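Local atomic coordinates of regulatory protein ASNC (Escherichia coli, PDB entry 2CG4), a protein that activates transcription of the asparagine synthetase gene asnA, regulates its own gene and represses gidA expression post-transcriptionally. Residues Val68-Gly73 and Asp117-Val122; His121-Lys126 and Thr136-Val141. The protein carries 1 engineered substitution. All blocks are in the same frame, centred on the assembly; numbering follows the deposited sequence.

Contact 1. Residues Val68-Gly73 and Asp117-Val122; sequences VGCFIG and DALQHV
Leu119 of helix 116-127 splits its two methyls between Cys70 and Val68 of strand 68-76, joining helix to sheet in the beta-alpha-beta-beta-alpha-beta, ferredoxin-like domain that binds the effector in the Lrp/AsnC family. The closer touch is made by the CD1 branch, which lies 3.4 Å from Cys70 SG. Its sister branch CD2 faces Val68 CG1 at a looser 4.1 Å, and there the valine and leucine side chains meet at about a right angle. No hydrogen bond crosses between the segments; the contact is apolar and buried.

Leu119 has CG anti to the backbone N (chi1 176°), which carries the fork off the helix toward the strand. Val68 and Cys70 are two residues apart and lie on the same face of the strand, which is why one leucine can meet both.

Outside this pair of segments, strand 68-76 is held in the sheet by backbone hydrogen bonds to both neighbours, Cys70 bonding with Val111 and Gly69 with Val141. Ile140 of strand 133-147 touches both Val68 and Leu119, and Leu142 of a second subunit packs on Leu119, so the apolar layer continues into the interface with that subunit. On the helix itself, the turn carrying Leu119 is spanned by Val122 N, which gives its hydrogen to Ala118 O at 3.0 Å.

Contact 2. Residues His121-Lys126 and Thr136-Val141; sequences HVLINK and TETLIV. With ASN (asparagine), chain C.
Leu123 meets Thr136 and Thr138 right beside the carboxylate of a bound asparagine, so this helix-to-sheet contact of the ferredoxin-like effector domain is also one wall of a ligand site. The leucine straddles the threonine pair: CD1 reaches toward Thr138 CG2, tip to tip at 3.6 Å, while CD2 lies 3.6 Å from Thr136 OG1, the leucine and Thr136 running alongside one another in opposite senses. Leu123 stands where helix 116-127 widens into a pi-type turn.

The threonines differ in role. Thr136, whose chi1 of 49° turns OG1 toward the ligand, donates its hydroxyl hydrogen to OXT of the asparagine at 2.7 Å, although the modelled place of OXT is less certain. Thr138 uses its backbone instead; as modelled, both carboxylate oxygens are engaged, the OXT bond being the less sure of the two. A fourth subunit adds the carbonyl oxygens of Thr101, Gly103, Tyr105 and Ser106, which are hydrogen-bonded to the ligand, and its Tyr100 packs on Leu123; the effector therefore sits at a subunit interface.

Of the bonds from the strand to the ligand, that from Thr138 N to the asparagine O is 2.9 Å long, with an N-H...O angle of 157°.

Both contacts are buried and lay helix 116-127 on the same sheet, successive turns of the helix meeting neighbouring strands. Contact 1 is purely apolar and lies nearer the start of the helix; contact 2, further along it, mixes one leucine with threonines and opens onto the asparagine carboxylate, so it is core and binding site at once. The strands 68-76 and 133-147 are tied directly, Gly73 N lying 2.8 Å from Glu137 O in a probable hydrogen bond, and Ile72 CG2 packs 3.6 Å from Thr138 CG2. Leu142 of the second subunit touches both Leu119 and Leu123, extending the apolar layer across the interface.

Contact 1. Residues Val68-Gly73 and Asp117-Val122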
loop_
_atom_site.group_PDB
_atom_site.type_symbol
_atom_site.label_atom_id
_atom_site.label_comp_id
_atom_site.label_asym_id
_atom_site.label_seq_id
_atom_site.Cartn_x
_atom_site.Cartn_y
_atom_site.Cartn_z
ATOM N N VAL A 68 -24.031 7.542 10.155
ATOM C CA VAL A 68 -22.926 6.932 9.420
ATOM C C VAL A 68 -22.876 7.371 7.954
ATOM O O VAL A 68 -23.484 6.749 7.074
ATOM C CB VAL A 68 -22.960 5.401 9.498
ATOM C CG1 VAL A 68 -21.770 4.828 8.770
ATOM C CG2 VAL A 68 -22.936 4.957 10.937
ATOM N N GLY A 69 -22.150 8.448 7.703
ATOM C CA GLY A 69 -21.727 8.774 6.353
ATOM C C GLY A 69 -20.395 8.126 6.055
ATOM O O GLY A 69 -19.592 7.865 6.955
ATOM N N CYS A 70 -20.148 7.855 4.787
ATOM C CA CYS A 70 -18.862 7.303 4.419
ATOM C C CYS A 70 -18.475 7.646 2.982
ATOM O O CYS A 70 -19.318 8.032 2.179
ATOM C CB CYS A 70 -18.851 5.803 4.671
ATOM S SG CYS A 70 -20.066 4.906 3.739
ATOM N N PHE A 71 -17.185 7.550 2.689
ATOM C CA PHE A 71 -16.701 7.474 1.324
ATOM C C PHE A 71 -16.313 6.035 1.054
ATOM O O PHE A 71 -15.796 5.354 1.942
ATOM C CB PHE A 71 -15.490 8.380 1.128
ATOM C CG PHE A 71 -15.807 9.846 1.240
ATOM C CD1 PHE A 71 -15.679 10.508 2.456
ATOM C CD2 PHE A 71 -16.230 10.567 0.127
ATOM C CE1 PHE A 71 -15.973 11.869 2.552
ATOM C CE2 PHE A 71 -16.519 11.928 0.218
ATOM C CZ PHE A 71 -16.394 12.577 1.433
ATOM N N ILE A 72 -16.590 5.573 -0.161
ATOM C CA ILE A 72 -16.205 4.244 -0.591
ATOM C C ILE A 72 -15.389 4.376 -1.862
ATOM O O ILE A 72 -15.790 5.071 -2.793
ATOM C CB ILE A 72 -17.454 3.364 -0.811
ATOM C CG1 ILE A 72 -18.415 3.552 0.371
ATOM C CG2 ILE A 72 -17.084 1.899 -0.983
ATOM C CD1 ILE A 72 -19.605 2.681 0.336
ATOM N N GLY A 73 -14.216 3.750 -1.884
ATOM C CA GLY A 73 -13.457 3.621 -3.119
ATOM C C GLY A 73 -13.843 2.310 -3.768
ATOM O O GLY A 73 -13.794 1.260 -3.141
ATOM N N ASP A 117 -25.616 -0.935 10.773
ATOM C CA ASP A 117 -26.432 -2.052 10.305
ATOM C C ASP A 117 -26.994 -1.799 8.907
ATOM O O ASP A 117 -26.916 -2.667 8.044
ATOM C CB ASP A 117 -27.559 -2.395 11.293
ATOM C CG ASP A 117 -28.198 -3.751 10.992
ATOM O OD1 ASP A 117 -27.476 -4.774 11.055
ATOM O OD2 ASP A 117 -29.410 -3.800 10.674
ATOM N N ALA A 118 -27.564 -0.608 8.707
ATOM C CA ALA A 118 -27.920 -0.084 7.385
ATOM C C ALA A 118 -26.764 -0.078 6.379
ATOM O O ALA A 118 -26.907 -0.594 5.272
ATOM C CB ALA A 118 -28.522 1.318 7.513
ATOM N N LEU A 119 -25.629 0.510 6.752
ATOM C CA LEU A 119 -24.451 0.526 5.867
ATOM C C LEU A 119 -24.030 -0.866 5.422
ATOM O O LEU A 119 -23.652 -1.061 4.277
ATOM C CB LEU A 119 -23.255 1.233 6.520
ATOM C CG LEU A 119 -21.953 1.221 5.700
ATOM C CD1 LEU A 119 -22.012 2.214 4.536
ATOM C CD2 LEU A 119 -20.735 1.498 6.569
ATOM N N GLN A 120 -24.082 -1.822 6.341
ATOM C CA GLN A 120 -23.737 -3.201 6.054
ATOM C C GLN A 120 -24.682 -3.818 5.016
ATOM O O GLN A 120 -24.240 -4.551 4.137
ATOM C CB GLN A 120 -23.751 -4.011 7.354
ATOM C CG GLN A 120 -23.670 -5.512 7.168
ATOM C CD GLN A 120 -25.026 -6.182 7.250
ATOM O OE1 GLN A 120 -25.806 -5.908 8.158
ATOM N NE2 GLN A 120 -25.317 -7.059 6.292
ATOM N N HIS A 121 -25.976 -3.514 5.120
ATOM C CA HIS A 121 -26.980 -4.021 4.178
ATOM C C HIS A 121 -26.783 -3.447 2.772
ATOM O O HIS A 121 -26.839 -4.183 1.788
ATOM C CB HIS A 121 -28.408 -3.738 4.682
ATOM C CG HIS A 121 -29.481 -4.108 3.699
ATOM N ND1 HIS A 121 -29.967 -5.393 3.573
ATOM C CD2 HIS A 121 -30.148 -3.365 2.781
ATOM C CE1 HIS A 121 -30.885 -5.424 2.622
ATOM N NE2 HIS A 121 -31.014 -4.207 2.125
ATOM N N VAL A 122 -26.548 -2.140 2.684
ATOM C CA VAL A 122 -26.227 -1.495 1.401
ATOM C C VAL A 122 -24.949 -2.039 0.737
ATOM O O VAL A 122 -24.997 -2.505 -0.400
ATOM C CB VAL A 122 -26.139 0.051 1.526
ATOM C CG1 VAL A 122 -25.798 0.682 0.185
ATOM C CG2 VAL A 122 -27.448 0.617 2.066
#

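Contact 2. Residues His121-Lys126 and Thr136-Val141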
loop_
_atom_site.group_PDB
_atom_site.type_symbol
_atom_site.label_atom_id
_atom_site.label_comp_id
_atom_site.label_asym_id
_atom_site.label_seq_id
_atom_site.Cartn_x
_atom_site.Cartn_y
_atom_site.Cartn_z
ATOM N N HIS A 121 -25.976 -3.514 5.120
ATOM C CA HIS A 121 -26.980 -4.021 4.178
ATOM C C HIS A 121 -26.783 -3.447 2.772
ATOM O O HIS A 121 -26.839 -4.183 1.788
ATOM C CB HIS A 121 -28.408 -3.738 4.682
ATOM C CG HIS A 121 -29.481 -4.108 3.699
ATOM N ND1 HIS A 121 -29.967 -5.393 3.573
ATOM C CD2 HIS A 121 -30.148 -3.365 2.781
ATOM C CE1 HIS A 121 -30.885 -5.424 2.622
ATOM N NE2 HIS A 121 -31.014 -4.207 2.125
ATOM N N VAL A 122 -26.548 -2.140 2.684
ATOM C CA VAL A 122 -26.227 -1.495 1.401
ATOM C C VAL A 122 -24.949 -2.039 0.737
ATOM O O VAL A 122 -24.997 -2.505 -0.400
ATOM C CB VAL A 122 -26.139 0.051 1.526
ATOM C CG1 VAL A 122 -25.798 0.682 0.185
ATOM C CG2 VAL A 122 -27.448 0.617 2.066
ATOM N N LEU A 123 -23.815 -1.987 1.438
ATOM C CA LEU A 123 -22.578 -2.592 0.919
ATOM C C LEU A 123 -22.805 -3.971 0.310
ATOM O O LEU A 123 -22.472 -4.205 -0.853
ATOM C CB LEU A 123 -21.514 -2.696 2.006
ATOM C CG LEU A 123 -20.497 -1.565 1.978
ATOM C CD1 LEU A 123 -19.498 -1.739 3.100
ATOM C CD2 LEU A 123 -19.810 -1.499 0.611
ATOM N N ILE A 124 -23.364 -4.877 1.109
ATOM C CA ILE A 124 -23.440 -6.285 0.748
ATOM C C ILE A 124 -24.482 -6.519 -0.341
ATOM O O ILE A 124 -24.231 -7.226 -1.311
ATOM C CB ILE A 124 -23.716 -7.170 1.988
ATOM C CG1 ILE A 124 -22.600 -6.987 3.029
ATOM C CG2 ILE A 124 -23.819 -8.637 1.592
ATOM C CD1 ILE A 124 -22.767 -7.821 4.295
ATOM N N ASN A 125 -25.640 -5.882 -0.195
ATOM C CA ASN A 125 -26.810 -6.236 -0.986
ATOM C C ASN A 125 -27.087 -5.309 -2.166
ATOM O O ASN A 125 -27.731 -5.723 -3.132
ATOM C CB ASN A 125 -28.040 -6.347 -0.092
ATOM C CG ASN A 125 -27.947 -7.513 0.861
ATOM O OD1 ASN A 125 -27.738 -8.656 0.449
ATOM N ND2 ASN A 125 -28.081 -7.230 2.147
ATOM N N LYS A 126 -26.600 -4.073 -2.094
ATOM C CA LYS A 126 -26.842 -3.111 -3.168
ATOM C C LYS A 126 -25.588 -2.746 -3.957
ATOM O O LYS A 126 -25.621 -2.685 -5.190
ATOM C CB LYS A 126 -27.525 -1.849 -2.634
ATOM C CG LYS A 126 -28.933 -2.086 -2.097
ATOM C CD LYS A 126 -29.456 -0.848 -1.381
ATOM C CE LYS A 126 -30.831 -1.076 -0.771
ATOM N NZ LYS A 126 -31.559 0.210 -0.565
ATOM N N THR A 136 -14.572 -3.164 -2.558
ATOM C CA THR A 136 -14.780 -1.830 -2.027
ATOM C C THR A 136 -13.828 -1.546 -0.866
ATOM O O THR A 136 -13.336 -2.465 -0.224
ATOM C CB THR A 136 -16.243 -1.610 -1.575
ATOM O OG1 THR A 136 -16.687 -2.700 -0.749
ATOM C CG2 THR A 136 -17.142 -1.464 -2.773
ATOM N N GLU A 137 -13.560 -0.276 -0.610
ATOM C CA GLU A 137 -12.867 0.148 0.622
ATOM C C GLU A 137 -13.595 1.355 1.153
ATOM O O GLU A 137 -13.578 2.405 0.517
ATOM C CB GLU A 137 -11.434 0.549 0.328
ATOM C CG GLU A 137 -10.447 -0.591 0.313
ATOM C CD GLU A 137 -9.106 -0.177 -0.265
ATOM O OE1 GLU A 137 -8.649 -0.844 -1.219
ATOM O OE2 GLU A 137 -8.520 0.818 0.228
ATOM N N THR A 138 -14.266 1.214 2.290
ATOM C CA THR A 138 -15.079 2.312 2.771
ATOM C C THR A 138 -14.417 3.044 3.967
ATOM O O THR A 138 -13.922 2.398 4.900
ATOM C CB THR A 138 -16.570 1.890 3.000
ATOM O OG1 THR A 138 -16.879 1.809 4.388
ATOM C CG2 THR A 138 -16.870 0.562 2.356
ATOM N N LEU A 139 -14.372 4.381 3.881
ATOM C CA LEU A 139 -13.777 5.266 4.912
ATOM C C LEU A 139 -14.865 5.940 5.763
ATOM O O LEU A 139 -15.471 6.923 5.347
ATOM C CB LEU A 139 -12.932 6.365 4.262
ATOM C CG LEU A 139 -11.623 6.035 3.535
ATOM C CD1 LEU A 139 -11.846 5.059 2.367
ATOM C CD2 LEU A 139 -11.006 7.325 3.036
ATOM N N ILE A 140 -15.106 5.414 6.957
ATOM C CA ILE A 140 -16.224 5.863 7.757
ATOM C C ILE A 140 -15.917 7.221 8.371
ATOM O O ILE A 140 -14.837 7.435 8.948
ATOM C CB ILE A 140 -16.584 4.822 8.834
ATOM C CG1 ILE A 140 -17.160 3.571 8.164
ATOM C CG2 ILE A 140 -17.561 5.396 9.857
ATOM C CD1 ILE A 140 -18.270 2.901 8.949
ATOM N N VAL A 141 -16.860 8.153 8.217
ATOM C CA VAL A 141 -16.717 9.481 8.794
ATOM C C VAL A 141 -17.064 9.414 10.268
ATOM O O VAL A 141 -18.138 8.936 10.661
ATOM C CB VAL A 141 -17.590 10.555 8.071
ATOM C CG1 VAL A 141 -17.296 11.927 8.620
ATOM C CG2 VAL A 141 -17.344 10.536 6.564
HETATM N N ASN C . -13.572 -3.962 2.713
HETATM C CA ASN C . -14.960 -3.555 2.343
HETATM C C ASN C . -15.169 -2.067 2.425
HETATM O O ASN C . -14.709 -1.404 3.363
HETATM C CB ASN C . -15.984 -4.265 3.211
HETATM C CG ASN C . -16.028 -5.737 2.940
HETATM O OD1 ASN C . -16.255 -6.167 1.807
HETATM N ND2 ASN C . -15.789 -6.527 3.971
HETATM O OXT ASN C . -15.789 -1.517 1.524
#